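Local coordinates for protein peptidyl-prolyl cis-trans isomerase (PDB 5EX2) that probably catalyses the cis-trans isomerisation of peptide bonds before proline, as a periplasmic cyclophilin that also binds metal ions, at residues Gly126-Asp134 and Val145-Val155; Trp188-Asp196 and Pro257-Val265. All coordinates share one frame; numbering follows the deposited sequence.

In the fold
Contact 1 closes before contact 2 opens along the chain, and their centres lie about 17 Å apart. Contact 1 pairs strands 127-132 and 145-148 of a five-stranded antiparallel sheet. Contact 2 joins strand 187-191 of the closed eight-stranded cyclophilin barrel to the approach and strand 261-264 of a separate three-stranded sheet. The two contacts touch. Gly154, in the chain that leaves contact 1 for barrel strand 155-158, probably hydrogen-bonds through its O to Met191 N, and Met149 CE packs on Gly189 N. Gly126 packs on Arg190 and Thr259. Strand 187-191 therefore lies where the barrel meets both smaller sheets.

Contact 1 of 2, residues Gly126-Asp134 and Val145-Val155; sequences GFPIETRQD and VESWMPHCAGV. With MG (magnesium ion), chain C.
Glu130 lies across one face of the Trp148 indole. Its CB sits 3.9 Å from the centroid of the five-membered ring of Trp148, a CH-pi contact. With CG anti to the backbone N (chi1 -176°) and the chain extended, the carboxylate reaches the indole N-H. Its plane is turned 43° from the ring, and the bond from Trp148 NE1 to Glu130 OE1 is weak and bent. The stronger partner of this carboxylate is Arg179, in a salt bridge. On the other face of the sheet, Ser147 OG donates to Thr131 OG1 at 2.8 Å. Thr131 OG1 in turn donates to Arg132 O at 2.7 Å, on a lone pair in the carbonyl plane. Further along, Met149 SD comes obliquely to Phe127, 3.6 Å from its CD1, a Met-aromatic contact. The Pro128 ring packs by CB on Cys152 SG at 3.8 Å; that sulfur forms the disulfide with Cys254. Gln133 OE1 binds the magnesium ion at 2.4 Å, with Gln115, Glu135 and three waters, while its NE2 bonds to Lys117 O. The contact centres on an antiparallel strand pair, with Glu130-Trp148 hydrogen-bonded and Thr131-Ser147 non-hydrogen-bonded, leading to a metal site.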
ATOM      1  N   GLY A 126       0.433   7.806   6.258  1.00 10.19           N
ATOM      2  CA  GLY A 126       1.044   6.518   6.516  1.00 10.11           C
ATOM      3  C   GLY A 126       1.632   5.857   5.288  1.00 11.57           C
ATOM      4  O   GLY A 126       2.195   4.762   5.387  1.00 11.59           O
ATOM      5  N   PHE A 127       1.484   6.489   4.127  1.00  9.23           N
ATOM      6  CA  PHE A 127       2.080   5.979   2.902  1.00  8.13           C
ATOM      7  C   PHE A 127       3.443   6.610   2.707  1.00  8.07           C
ATOM      8  O   PHE A 127       3.610   7.815   2.940  1.00  8.57           O
ATOM      9  CB  PHE A 127       1.207   6.275   1.685  1.00  9.12           C
ATOM     10  CG  PHE A 127      -0.179   5.662   1.764  1.00  8.09           C
ATOM     11  CD1 PHE A 127      -0.372   4.314   1.511  1.00  8.98           C
ATOM     12  CD2 PHE A 127      -1.294   6.423   2.096  1.00  9.61           C
ATOM     13  CE1 PHE A 127      -1.633   3.737   1.577  1.00 10.66           C
ATOM     14  CE2 PHE A 127      -2.560   5.828   2.165  1.00 11.24           C
ATOM     15  CZ  PHE A 127      -2.716   4.501   1.899  1.00 10.24           C
ATOM     16  N   PRO A 128       4.428   5.821   2.259  1.00  7.90           N
ATOM     17  CA  PRO A 128       5.716   6.408   1.923  1.00  7.94           C
ATOM     18  C   PRO A 128       5.576   7.147   0.604  1.00  8.26           C
ATOM     19  O   PRO A 128       4.905   6.673  -0.317  1.00  8.43           O
ATOM     20  CB  PRO A 128       6.629   5.195   1.818  1.00  8.39           C
ATOM     21  CG  PRO A 128       5.712   4.101   1.328  1.00  8.69           C
ATOM     22  CD  PRO A 128       4.383   4.379   1.963  1.00  8.43           C
ATOM     23  N   ILE A 129       6.229   8.300   0.498  1.00  8.69           N
ATOM     24  CA  ILE A 129       6.132   9.143  -0.676  1.00  8.40           C
ATOM     25  C   ILE A 129       7.526   9.630  -1.026  1.00  9.02           C
ATOM     26  O   ILE A 129       8.303   9.948  -0.132  1.00 10.69           O
ATOM     27  CB  ILE A 129       5.211  10.360  -0.448  1.00  9.90           C
ATOM     28  CG1 ILE A 129       3.818   9.928   0.020  1.00 11.09           C
ATOM     29  CG2 ILE A 129       5.134  11.226  -1.707  1.00 10.43           C
ATOM     30  CD1 ILE A 129       2.995   9.243  -1.038  1.00 11.08           C
ATOM     31  N   GLU A 130       7.856   9.623  -2.314  1.00  7.83           N
ATOM     32  CA  GLU A 130       9.056  10.277  -2.823  1.00  8.74           C
ATOM     33  C   GLU A 130       8.605  11.357  -3.788  1.00  8.07           C
ATOM     34  O   GLU A 130       7.596  11.229  -4.471  1.00  8.36           O
ATOM     35  CB  GLU A 130      10.003   9.281  -3.508  1.00  8.00           C
ATOM     36  CG  GLU A 130      11.293   9.909  -3.958  1.00 10.31           C
ATOM     37  CD  GLU A 130      12.328   8.906  -4.394  1.00 11.62           C
ATOM     38  OE1 GLU A 130      11.973   7.749  -4.709  1.00 12.74           O
ATOM     39  OE2 GLU A 130      13.503   9.287  -4.419  1.00 15.07           O
ATOM     40  N   THR A 131       9.351  12.451  -3.837  1.00  8.60           N
ATOM     41  CA  THR A 131       8.877  13.596  -4.573  1.00  8.69           C
ATOM     42  C   THR A 131       9.994  14.418  -5.149  1.00  8.35           C
ATOM     43  O   THR A 131      11.075  14.470  -4.591  1.00  9.97           O
ATOM     44  CB  THR A 131       8.022  14.486  -3.662  1.00  9.19           C
ATOM     45  OG1 THR A 131       7.380  15.514  -4.415  1.00  9.03           O
ATOM     46  CG2 THR A 131       8.824  15.085  -2.506  1.00 11.26           C
ATOM     47  N   ARG A 132       9.698  15.044  -6.282  1.00  8.46           N
ATOM     48  CA  ARG A 132      10.486  16.167  -6.757  1.00  8.86           C
ATOM     49  C   ARG A 132      10.264  17.331  -5.791  1.00  8.91           C
ATOM     50  O   ARG A 132       9.330  17.331  -4.990  1.00  9.06           O
ATOM     51  CB  ARG A 132      10.102  16.519  -8.195  1.00  9.18           C
ATOM     52  CG  ARG A 132      10.201  15.344  -9.152  1.00 11.66           C
ATOM     53  CD  ARG A 132      11.618  14.828  -9.286  1.00 17.62           C
ATOM     54  NE  ARG A 132      12.459  15.764 -10.018  1.00 18.07           N
ATOM     55  CZ  ARG A 132      13.741  15.555 -10.302  1.00 22.06           C
ATOM     56  NH1 ARG A 132      14.338  14.423  -9.937  1.00 19.75           N
ATOM     57  NH2 ARG A 132      14.417  16.465 -10.978  1.00 19.84           N
ATOM     58  N   GLN A 133      11.151  18.312  -5.829  1.00  9.19           N
ATOM     59  CA  GLN A 133      11.125  19.352  -4.819  1.00  9.26           C
ATOM     60  C   GLN A 133       9.892  20.239  -4.907  1.00  9.55           C
ATOM     61  O   GLN A 133       9.479  20.654  -5.985  1.00 10.15           O
ATOM     62  CB  GLN A 133      12.394  20.199  -4.933  1.00  9.74           C
ATOM     63  CG  GLN A 133      13.591  19.483  -4.374  1.00 10.01           C
ATOM     64  CD  GLN A 133      13.535  19.297  -2.876  1.00 11.33           C
ATOM     65  OE1 GLN A 133      12.678  19.875  -2.186  1.00 14.03           O
ATOM     66  NE2 GLN A 133      14.456  18.512  -2.354  1.00 13.88           N
ATOM     67  N   ASP A 134       9.335  20.570  -3.745  1.00  9.42           N
ATOM     68  CA  ASP A 134       8.108  21.352  -3.662  1.00 10.96           C
ATOM     69  C   ASP A 134       8.246  22.725  -4.299  1.00 11.84           C
ATOM     70  O   ASP A 134       7.272  23.279  -4.801  1.00 11.52           O
ATOM     71  CB  ASP A 134       7.696  21.495  -2.195  1.00 13.19           C
ATOM     72  CG  ASP A 134       7.623  20.159  -1.500  1.00 16.72           C
ATOM     73  OD1 ASP A 134       6.564  19.517  -1.540  1.00 25.13           O
ATOM     74  OD2 ASP A 134       8.647  19.742  -0.922  1.00 37.70           O
ATOM     75  N   VAL A 145       3.782  19.150  -8.271  1.00  9.40           N
ATOM     76  CA  VAL A 145       5.060  18.499  -8.508  1.00  9.81           C
ATOM     77  C   VAL A 145       4.820  17.018  -8.642  1.00  8.87           C
ATOM     78  O   VAL A 145       3.799  16.502  -8.177  1.00 10.15           O
ATOM     79  CB  VAL A 145       6.084  18.745  -7.386  1.00  9.81           C
ATOM     80  CG1 VAL A 145       6.365  20.201  -7.258  1.00 11.27           C
ATOM     81  CG2 VAL A 145       5.620  18.139  -6.045  1.00 13.56           C
ATOM     82  N   GLU A 146       5.772  16.336  -9.268  1.00  9.50           N
ATOM     83  CA  GLU A 146       5.680  14.903  -9.437  1.00 10.75           C
ATOM     84  C   GLU A 146       6.039  14.174  -8.144  1.00  9.14           C
ATOM     85  O   GLU A 146       7.070  14.441  -7.524  1.00 10.14           O
ATOM     86  CB  GLU A 146       6.596  14.468 -10.573  1.00  9.83           C
ATOM     87  CG  GLU A 146       6.472  13.010 -10.933  1.00 11.18           C
ATOM     88  CD  GLU A 146       7.216  12.667 -12.181  1.00 15.48           C
ATOM     89  OE1 GLU A 146       6.741  13.044 -13.268  1.00 17.23           O
ATOM     90  OE2 GLU A 146       8.255  11.992 -12.069  1.00 17.32           O
ATOM     91  N   SER A 147       5.173  13.249  -7.743  1.00  9.54           N
ATOM     92  CA  SER A 147       5.428  12.416  -6.574  1.00  7.60           C
ATOM     93  C   SER A 147       5.022  10.980  -6.865  1.00  8.69           C
ATOM     94  O   SER A 147       4.314  10.725  -7.821  1.00  9.27           O
ATOM     95  CB  SER A 147       4.672  12.936  -5.364  1.00  8.61           C
ATOM     96  OG  SER A 147       4.999  14.306  -5.112  1.00  9.02           O
ATOM     97  N   TRP A 148       5.490  10.052  -6.048  1.00  8.95           N
ATOM     98  CA  TRP A 148       5.116   8.653  -6.225  1.00  8.57           C
ATOM     99  C   TRP A 148       5.221   7.925  -4.896  1.00  9.16           C
ATOM    100  O   TRP A 148       5.829   8.427  -3.960  1.00  8.70           O
ATOM    101  CB  TRP A 148       5.993   7.993  -7.303  1.00  8.97           C
ATOM    102  CG  TRP A 148       7.484   8.134  -7.108  1.00  9.89           C
ATOM    103  CD1 TRP A 148       8.330   7.195  -6.577  1.00  8.97           C
ATOM    104  CD2 TRP A 148       8.309   9.260  -7.473  1.00  9.91           C
ATOM    105  NE1 TRP A 148       9.617   7.670  -6.592  1.00 10.24           N
ATOM    106  CE2 TRP A 148       9.628   8.936  -7.115  1.00 10.75           C
ATOM    107  CE3 TRP A 148       8.054  10.509  -8.052  1.00 10.75           C
ATOM    108  CZ2 TRP A 148      10.692   9.811  -7.323  1.00 14.71           C
ATOM    109  CZ3 TRP A 148       9.117  11.385  -8.247  1.00 12.23           C
ATOM    110  CH2 TRP A 148      10.414  11.027  -7.884  1.00 13.75           C
ATOM    111  N   MET A 149       4.596   6.753  -4.802  1.00  7.77           N
ATOM    112  CA  MET A 149       4.729   5.935  -3.623  1.00  8.50           C
ATOM    113  C   MET A 149       5.780   4.885  -3.907  1.00 11.49           C
ATOM    114  O   MET A 149       5.520   3.939  -4.666  1.00  8.51           O
ATOM    115  CB  MET A 149       3.402   5.284  -3.248  1.00  8.45           C
ATOM    116  CG  MET A 149       3.529   4.325  -2.086  1.00  9.31           C
ATOM    117  SD  MET A 149       1.960   4.017  -1.249  1.00 11.13           S
ATOM    118  CE  MET A 149       1.025   3.184  -2.515  1.00 11.17           C
ATOM    119  N   PRO A 150       6.964   5.041  -3.313  1.00  7.72           N
ATOM    120  CA  PRO A 150       8.042   4.101  -3.630  1.00  8.92           C
ATOM    121  C   PRO A 150       7.757   2.708  -3.122  1.00  8.31           C
ATOM    122  O   PRO A 150       6.972   2.537  -2.196  1.00  8.67           O
ATOM    123  CB  PRO A 150       9.245   4.703  -2.911  1.00  7.73           C
ATOM    124  CG  PRO A 150       8.666   5.463  -1.792  1.00 12.60           C
ATOM    125  CD  PRO A 150       7.405   6.060  -2.347  1.00 10.35           C
ATOM    126  N   HIS A 151       8.401   1.728  -3.740  1.00  8.53           N
ATOM    127  CA  HIS A 151       8.116   0.344  -3.457  1.00  8.36           C
ATOM    128  C   HIS A 151       8.904  -0.141  -2.234  1.00  8.58           C
ATOM    129  O   HIS A 151       9.775  -1.003  -2.315  1.00  9.92           O
ATOM    130  CB  HIS A 151       8.388  -0.476  -4.715  1.00  9.90           C
ATOM    131  CG  HIS A 151       7.364  -0.249  -5.788  1.00  8.73           C
ATOM    132  ND1 HIS A 151       7.318   0.889  -6.557  1.00  9.11           N
ATOM    133  CD2 HIS A 151       6.329  -1.019  -6.193  1.00  8.28           C
ATOM    134  CE1 HIS A 151       6.294   0.805  -7.396  1.00  8.03           C
ATOM    135  NE2 HIS A 151       5.677  -0.342  -7.192  1.00  8.32           N
ATOM    136  N   CYS A 152       8.583   0.434  -1.083  1.00  8.07           N
ATOM    137  CA  CYS A 152       9.071  -0.041   0.196  1.00  7.91           C
ATOM    138  C   CYS A 152       8.409  -1.374   0.504  1.00  8.27           C
ATOM    139  O   CYS A 152       7.342  -1.654  -0.013  1.00  8.57           O
ATOM    140  CB  CYS A 152       8.733   0.938   1.340  1.00  8.79           C
ATOM    141  SG  CYS A 152       9.309   2.591   1.181  1.00 12.67           S
ATOM    142  N   ALA A 153       9.010  -2.164   1.389  1.00  8.34           N
ATOM    143  CA  ALA A 153       8.336  -3.325   1.957  1.00  7.63           C
ATOM    144  C   ALA A 153       7.003  -2.870   2.501  1.00  8.24           C
ATOM    145  O   ALA A 153       6.928  -1.833   3.169  1.00  7.93           O
ATOM    146  CB  ALA A 153       9.181  -3.960   3.031  1.00  9.59           C
ATOM    147  N   GLY A 154       5.950  -3.628   2.216  1.00  8.51           N
ATOM    148  CA  GLY A 154       4.626  -3.261   2.655  1.00  7.45           C
ATOM    149  C   GLY A 154       3.734  -2.648   1.592  1.00  9.13           C
ATOM    150  O   GLY A 154       2.518  -2.733   1.674  1.00  8.99           O
ATOM    151  N   VAL A 155       4.334  -2.035   0.588  1.00  6.62           N
ATOM    152  CA  VAL A 155       3.574  -1.433  -0.485  1.00  5.99           C
ATOM    153  C   VAL A 155       2.990  -2.531  -1.346  1.00  7.89           C
ATOM    154  O   VAL A 155       3.522  -3.631  -1.420  1.00  7.66           O
ATOM    155  CB  VAL A 155       4.476  -0.435  -1.268  1.00  7.99           C
ATOM    156  CG1 VAL A 155       3.858   0.019  -2.599  1.00  7.92           C
ATOM    157  CG2 VAL A 155       4.741   0.769  -0.365  1.00  8.18           C
TER
HETATM  158 MG    MG C 301      12.545  21.682  -0.650  1.00 10.48          MG
HETATM  159  O   HOH W   1      14.747  22.078  -1.304  1.00 16.11           O
HETATM  160  O   HOH W   2      13.028  22.821   1.283  1.00 24.66           O
HETATM  161  O   HOH W   3      10.243  21.141   0.026  1.00 20.77           O

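Contact 2 of 2, residues Trp188-Asp196 and Pro257-Val265; sequences WGRMLEGLD and PQTPSVVFV
Ser261 OG is gripped from two segments: it accepts a nearly straight bond from Arg190 NH2 at 2.9 Å and donates to Thr259 O at 2.8 Å within its own segment. The serine oxygen lies in the guanidinium plane, at the edge of the group. The neighbouring nitrogen, Arg190 NH1, donates to Gln258 OE1 at 3.0 Å, also in the guanidinium plane. The amide is turned almost perpendicular to the guanidinium (88°), and NH1 stands above the carbonyl plane of Gln258 instead of on a lone pair. Arg190 and Gln258 run past each other in opposite directions. The arginine chain is extended as far as CD and then bends at chi3 (75°), which turns the guanidinium between Gln258 and Ser261. Leu192 CD2 lies over one guanidinium face, towards its rim. These contacts fix both the place and the rotation of the group.

The other end of the Gln258 amide holds the backbone: Gln258 NE2 donates to Met191 O at 3.0 Å. A water accepts from Arg190 NH1 and donates to Leu192 O and Thr259 O, tying the two backbones together. Beyond the corner at Leu192, in one of two conformers of Glu193, Val263 N donates to Glu193 OE2 at 3.0 Å and meets it from above the carboxylate plane. A second water bridges Glu193 OE1 and Val263 O. One carboxylate oxygen thus engages strand 261-264 directly and the other through water.

Val232 of strand 229-233 touches Arg190, Leu192 and Ser261. Strand 33-39 flanks strand 187-191 within the barrel, with Met191 on Val35 and Leu192 on Glu38. Pro257, Thr259 and Pro260 rest on helix 238-247, while Gly194 occupies the N-cap position of helix 195-198.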
ATOM      1  N   TRP A 188      -0.452   1.216  -5.317  1.00  7.64           N
ATOM      2  CA  TRP A 188      -1.826   1.635  -5.041  1.00 11.41           C
ATOM      3  C   TRP A 188      -2.310   1.360  -3.642  1.00  7.82           C
ATOM      4  O   TRP A 188      -3.407   1.775  -3.297  1.00 10.29           O
ATOM      5  CB  TRP A 188      -2.791   0.967  -6.012  1.00 10.26           C
ATOM      6  CG  TRP A 188      -2.724  -0.549  -6.134  1.00  8.69           C
ATOM      7  CD1 TRP A 188      -2.092  -1.265  -7.121  1.00  9.53           C
ATOM      8  CD2 TRP A 188      -3.357  -1.528  -5.287  1.00 10.76           C
ATOM      9  NE1 TRP A 188      -2.276  -2.606  -6.925  1.00 11.10           N
ATOM     10  CE2 TRP A 188      -3.042  -2.799  -5.807  1.00  8.06           C
ATOM     11  CE3 TRP A 188      -4.141  -1.458  -4.134  1.00  9.52           C
ATOM     12  CZ2 TRP A 188      -3.506  -3.984  -5.229  1.00 12.04           C
ATOM     13  CZ3 TRP A 188      -4.587  -2.650  -3.553  1.00  8.92           C
ATOM     14  CH2 TRP A 188      -4.262  -3.882  -4.103  1.00 11.91           C
ATOM     15  N   GLY A 189      -1.512   0.687  -2.832  1.00  7.22           N
ATOM     16  CA  GLY A 189      -1.927   0.399  -1.477  1.00  9.05           C
ATOM     17  C   GLY A 189      -0.770   0.014  -0.593  1.00  7.68           C
ATOM     18  O   GLY A 189       0.377   0.000  -1.019  1.00  7.49           O
ATOM     19  N   ARG A 190      -1.095  -0.273   0.658  1.00  6.87           N
ATOM     20  CA  ARG A 190      -0.111  -0.621   1.648  1.00  6.62           C
ATOM     21  C   ARG A 190      -0.674  -1.633   2.629  1.00  5.96           C
ATOM     22  O   ARG A 190      -1.811  -1.498   3.035  1.00  8.15           O
ATOM     23  CB  ARG A 190       0.335   0.646   2.379  1.00  8.67           C
ATOM     24  CG  ARG A 190       1.424   0.407   3.331  1.00  7.74           C
ATOM     25  CD  ARG A 190       1.840   1.690   3.978  1.00  7.82           C
ATOM     26  NE  ARG A 190       0.913   2.196   4.982  1.00  9.72           N
ATOM     27  CZ  ARG A 190       0.884   1.780   6.239  1.00  8.84           C
ATOM     28  NH1 ARG A 190       1.682   0.797   6.637  1.00 11.34           N
ATOM     29  NH2 ARG A 190       0.062   2.352   7.104  1.00  9.72           N
ATOM     30  N   MET A 191       0.142  -2.610   3.019  1.00  6.57           N
ATOM     31  CA  MET A 191      -0.266  -3.627   3.996  1.00  7.74           C
ATOM     32  C   MET A 191      -0.160  -3.072   5.398  1.00  7.59           C
ATOM     33  O   MET A 191       0.935  -2.951   5.946  1.00 10.35           O
ATOM     34  CB  MET A 191       0.608  -4.879   3.853  1.00  8.23           C
ATOM     35  CG  MET A 191       0.466  -5.545   2.488  1.00  7.45           C
ATOM     36  SD  MET A 191       1.447  -7.031   2.286  1.00 10.94           S
ATOM     37  CE  MET A 191       2.952  -6.379   1.600  1.00 14.26           C
ATOM     38  N   LEU A 192      -1.299  -2.702   5.967  1.00  7.94           N
ATOM     39  CA  LEU A 192      -1.359  -2.230   7.342  1.00  8.71           C
ATOM     40  C   LEU A 192      -0.909  -3.301   8.316  1.00  9.61           C
ATOM     41  O   LEU A 192      -0.190  -3.040   9.284  1.00  9.54           O
ATOM     42  CB  LEU A 192      -2.778  -1.798   7.685  1.00  9.90           C
ATOM     43  CG  LEU A 192      -3.403  -0.723   6.807  1.00 10.33           C
ATOM     44  CD1 LEU A 192      -4.721  -0.277   7.412  1.00 12.55           C
ATOM     45  CD2 LEU A 192      -2.471   0.472   6.650  1.00 12.45           C
ATOM     46  N   GLU A 193      -1.369  -4.519   8.048  0.72  8.85           N
ATOM     47  CA  GLU A 193      -0.984  -5.706   8.787  0.72 10.52           C
ATOM     48  C   GLU A 193      -0.834  -6.779   7.739  0.72  8.91           C
ATOM     49  O   GLU A 193      -1.558  -6.775   6.741  0.72  9.84           O
ATOM     50  CB  GLU A 193      -2.018  -6.091   9.855  0.72 12.54           C
ATOM     51  CG  GLU A 193      -1.868  -5.313  11.155  0.72 16.51           C
ATOM     52  CD  GLU A 193      -2.793  -5.795  12.271  0.72 19.98           C
ATOM     53  OE1 GLU A 193      -3.396  -6.889  12.146  0.72 15.09           O
ATOM     54  OE2 GLU A 193      -2.912  -5.077  13.289  0.72 13.05           O
ATOM     55  N   GLY A 194       0.128  -7.663   7.940  1.00 11.47           N
ATOM     56  CA  GLY A 194       0.329  -8.780   7.043  1.00 11.50           C
ATOM     57  C   GLY A 194       1.584  -8.742   6.191  1.00 11.25           C
ATOM     58  O   GLY A 194       1.778  -9.614   5.366  1.00 10.98           O
ATOM     59  N   LEU A 195       2.450  -7.751   6.372  1.00  9.30           N
ATOM     60  CA  LEU A 195       3.738  -7.803   5.702  1.00  9.79           C
ATOM     61  C   LEU A 195       4.461  -9.098   6.046  1.00 10.35           C
ATOM     62  O   LEU A 195       5.087  -9.712   5.174  1.00 10.01           O
ATOM     63  CB  LEU A 195       4.602  -6.606   6.073  1.00 10.14           C
ATOM     64  CG  LEU A 195       6.045  -6.617   5.538  1.00  8.14           C
ATOM     65  CD1 LEU A 195       6.100  -6.790   4.046  1.00  9.86           C
ATOM     66  CD2 LEU A 195       6.782  -5.342   5.930  1.00 10.59           C
ATOM     67  N   ASP A 196       4.381  -9.524   7.303  1.00  9.28           N
ATOM     68  CA  ASP A 196       5.028 -10.764   7.715  1.00 12.68           C
ATOM     69  C   ASP A 196       4.397 -11.960   6.991  1.00 12.34           C
ATOM     70  O   ASP A 196       5.093 -12.893   6.583  1.00 11.82           O
ATOM     71  CB  ASP A 196       4.953 -10.942   9.240  1.00 12.24           C
ATOM     72  CG  ASP A 196       3.525 -10.922   9.791  1.00 24.48           C
ATOM     73  OD1 ASP A 196       2.580 -10.479   9.099  1.00 26.03           O
ATOM     74  OD2 ASP A 196       3.354 -11.352  10.956  1.00 40.32           O
ATOM     75  N   PRO A 257      10.679   1.284   9.724  1.00 12.64           N
ATOM     76  CA  PRO A 257       9.499   0.428   9.704  1.00 12.18           C
ATOM     77  C   PRO A 257       8.360   1.165   9.030  1.00  9.64           C
ATOM     78  O   PRO A 257       8.429   2.373   8.818  1.00 13.23           O
ATOM     79  CB  PRO A 257       9.197   0.185  11.188  1.00 15.59           C
ATOM     80  CG  PRO A 257      10.364   0.727  11.952  1.00 14.06           C
ATOM     81  CD  PRO A 257      11.012   1.749  11.078  1.00 13.42           C
ATOM     82  N   GLN A 258       7.291   0.461   8.723  1.00  9.37           N
ATOM     83  CA  GLN A 258       6.109   1.139   8.247  1.00  8.68           C
ATOM     84  C   GLN A 258       5.536   2.014   9.353  1.00 10.14           C
ATOM     85  O   GLN A 258       5.769   1.783  10.539  1.00  9.53           O
ATOM     86  CB  GLN A 258       5.058   0.152   7.798  1.00  8.86           C
ATOM     87  CG  GLN A 258       5.491  -0.728   6.674  1.00 10.31           C
ATOM     88  CD  GLN A 258       4.301  -1.322   5.977  1.00 10.48           C
ATOM     89  OE1 GLN A 258       3.741  -0.710   5.056  1.00 12.25           O
ATOM     90  NE2 GLN A 258       3.858  -2.478   6.439  1.00 13.31           N
ATOM     91  N   THR A 259       4.758   3.005   8.953  1.00  7.57           N
ATOM     92  CA  THR A 259       4.034   3.834   9.893  1.00  7.35           C
ATOM     93  C   THR A 259       3.222   2.929  10.792  1.00  7.81           C
ATOM     94  O   THR A 259       2.495   2.090  10.301  1.00  7.93           O
ATOM     95  CB  THR A 259       3.103   4.807   9.173  1.00  9.20           C
ATOM     96  OG1 THR A 259       3.882   5.735   8.412  1.00  8.86           O
ATOM     97  CG2 THR A 259       2.241   5.568  10.177  1.00  7.40           C
ATOM     98  N   PRO A 260       3.340   3.091  12.120  1.00  7.51           N
ATOM     99  CA  PRO A 260       2.562   2.205  12.984  1.00  7.56           C
ATOM    100  C   PRO A 260       1.096   2.195  12.615  1.00  7.60           C
ATOM    101  O   PRO A 260       0.454   3.236  12.475  1.00  8.08           O
ATOM    102  CB  PRO A 260       2.794   2.803  14.371  1.00 12.03           C
ATOM    103  CG  PRO A 260       4.193   3.325  14.294  1.00  8.98           C
ATOM    104  CD  PRO A 260       4.262   3.925  12.908  1.00  8.46           C
ATOM    105  N   SER A 261       0.558   0.990  12.495  1.00  8.85           N
ATOM    106  CA  SER A 261      -0.823   0.773  12.088  1.00  8.12           C
ATOM    107  C   SER A 261      -1.393  -0.388  12.883  1.00  9.46           C
ATOM    108  O   SER A 261      -0.663  -1.291  13.282  1.00 10.09           O
ATOM    109  CB  SER A 261      -0.904   0.484  10.585  1.00  8.49           C
ATOM    110  OG  SER A 261      -0.243   1.498   9.836  1.00  9.45           O
ATOM    111  N   VAL A 262      -2.686  -0.357  13.116  1.00  9.95           N
ATOM    112  CA  VAL A 262      -3.344  -1.403  13.892  0.57  9.52           C
ATOM    113  C   VAL A 262      -4.706  -1.708  13.308  1.00  8.44           C
ATOM    114  O   VAL A 262      -5.410  -0.816  12.842  1.00 10.69           O
ATOM    115  CB  VAL A 262      -3.510  -0.992  15.373  0.57 11.09           C
ATOM    116  CG1 VAL A 262      -2.159  -0.884  16.048  0.57 23.66           C
ATOM    117  CG2 VAL A 262      -4.256   0.331  15.479  0.57 15.18           C
ATOM    118  N   VAL A 263      -5.061  -2.984  13.326  1.00  9.74           N
ATOM    119  CA  VAL A 263      -6.351  -3.446  12.858  1.00  9.94           C
ATOM    120  C   VAL A 263      -7.004  -4.225  13.996  1.00 12.14           C
ATOM    121  O   VAL A 263      -6.391  -5.121  14.573  1.00 13.18           O
ATOM    122  CB  VAL A 263      -6.235  -4.332  11.610  1.00 12.82           C
ATOM    123  CG1 VAL A 263      -7.623  -4.773  11.147  1.00 12.61           C
ATOM    124  CG2 VAL A 263      -5.490  -3.607  10.485  1.00 11.47           C
ATOM    125  N   PHE A 264      -8.227  -3.841  14.346  1.00 12.07           N
ATOM    126  CA  PHE A 264      -8.968  -4.483  15.422  1.00 13.11           C
ATOM    127  C   PHE A 264     -10.167  -5.180  14.835  1.00 11.57           C
ATOM    128  O   PHE A 264     -10.994  -4.556  14.182  1.00 16.77           O
ATOM    129  CB  PHE A 264      -9.423  -3.458  16.457  1.00 12.70           C
ATOM    130  CG  PHE A 264      -8.303  -2.692  17.088  1.00 14.17           C
ATOM    131  CD1 PHE A 264      -7.471  -3.299  18.010  1.00 14.18           C
ATOM    132  CD2 PHE A 264      -8.089  -1.356  16.771  1.00 16.27           C
ATOM    133  CE1 PHE A 264      -6.446  -2.587  18.613  1.00 18.02           C
ATOM    134  CE2 PHE A 264      -7.067  -0.634  17.364  1.00 15.19           C
ATOM    135  CZ  PHE A 264      -6.242  -1.247  18.283  1.00 15.94           C
ATOM    136  N   VAL A 265     -10.280  -6.477  15.072  1.00 14.75           N
ATOM    137  CA  VAL A 265     -11.416  -7.200  14.535  1.00 15.60           C
ATOM    138  C   VAL A 265     -12.530  -7.176  15.552  1.00 19.11           C
ATOM    139  O   VAL A 265     -12.306  -6.911  16.739  1.00 16.43           O
ATOM    140  CB  VAL A 265     -11.076  -8.655  14.157  1.00 23.70           C
ATOM    141  CG1 VAL A 265     -10.081  -8.676  13.003  1.00 23.61           C
ATOM    142  CG2 VAL A 265     -10.569  -9.438  15.357  1.00 26.63           C
TER
HETATM  143  O   HOH W   4       1.822  -0.806   9.085  1.00 15.37           O
HETATM  144  O   HOH W   5      -5.603  -7.575  13.750  1.00 19.55           O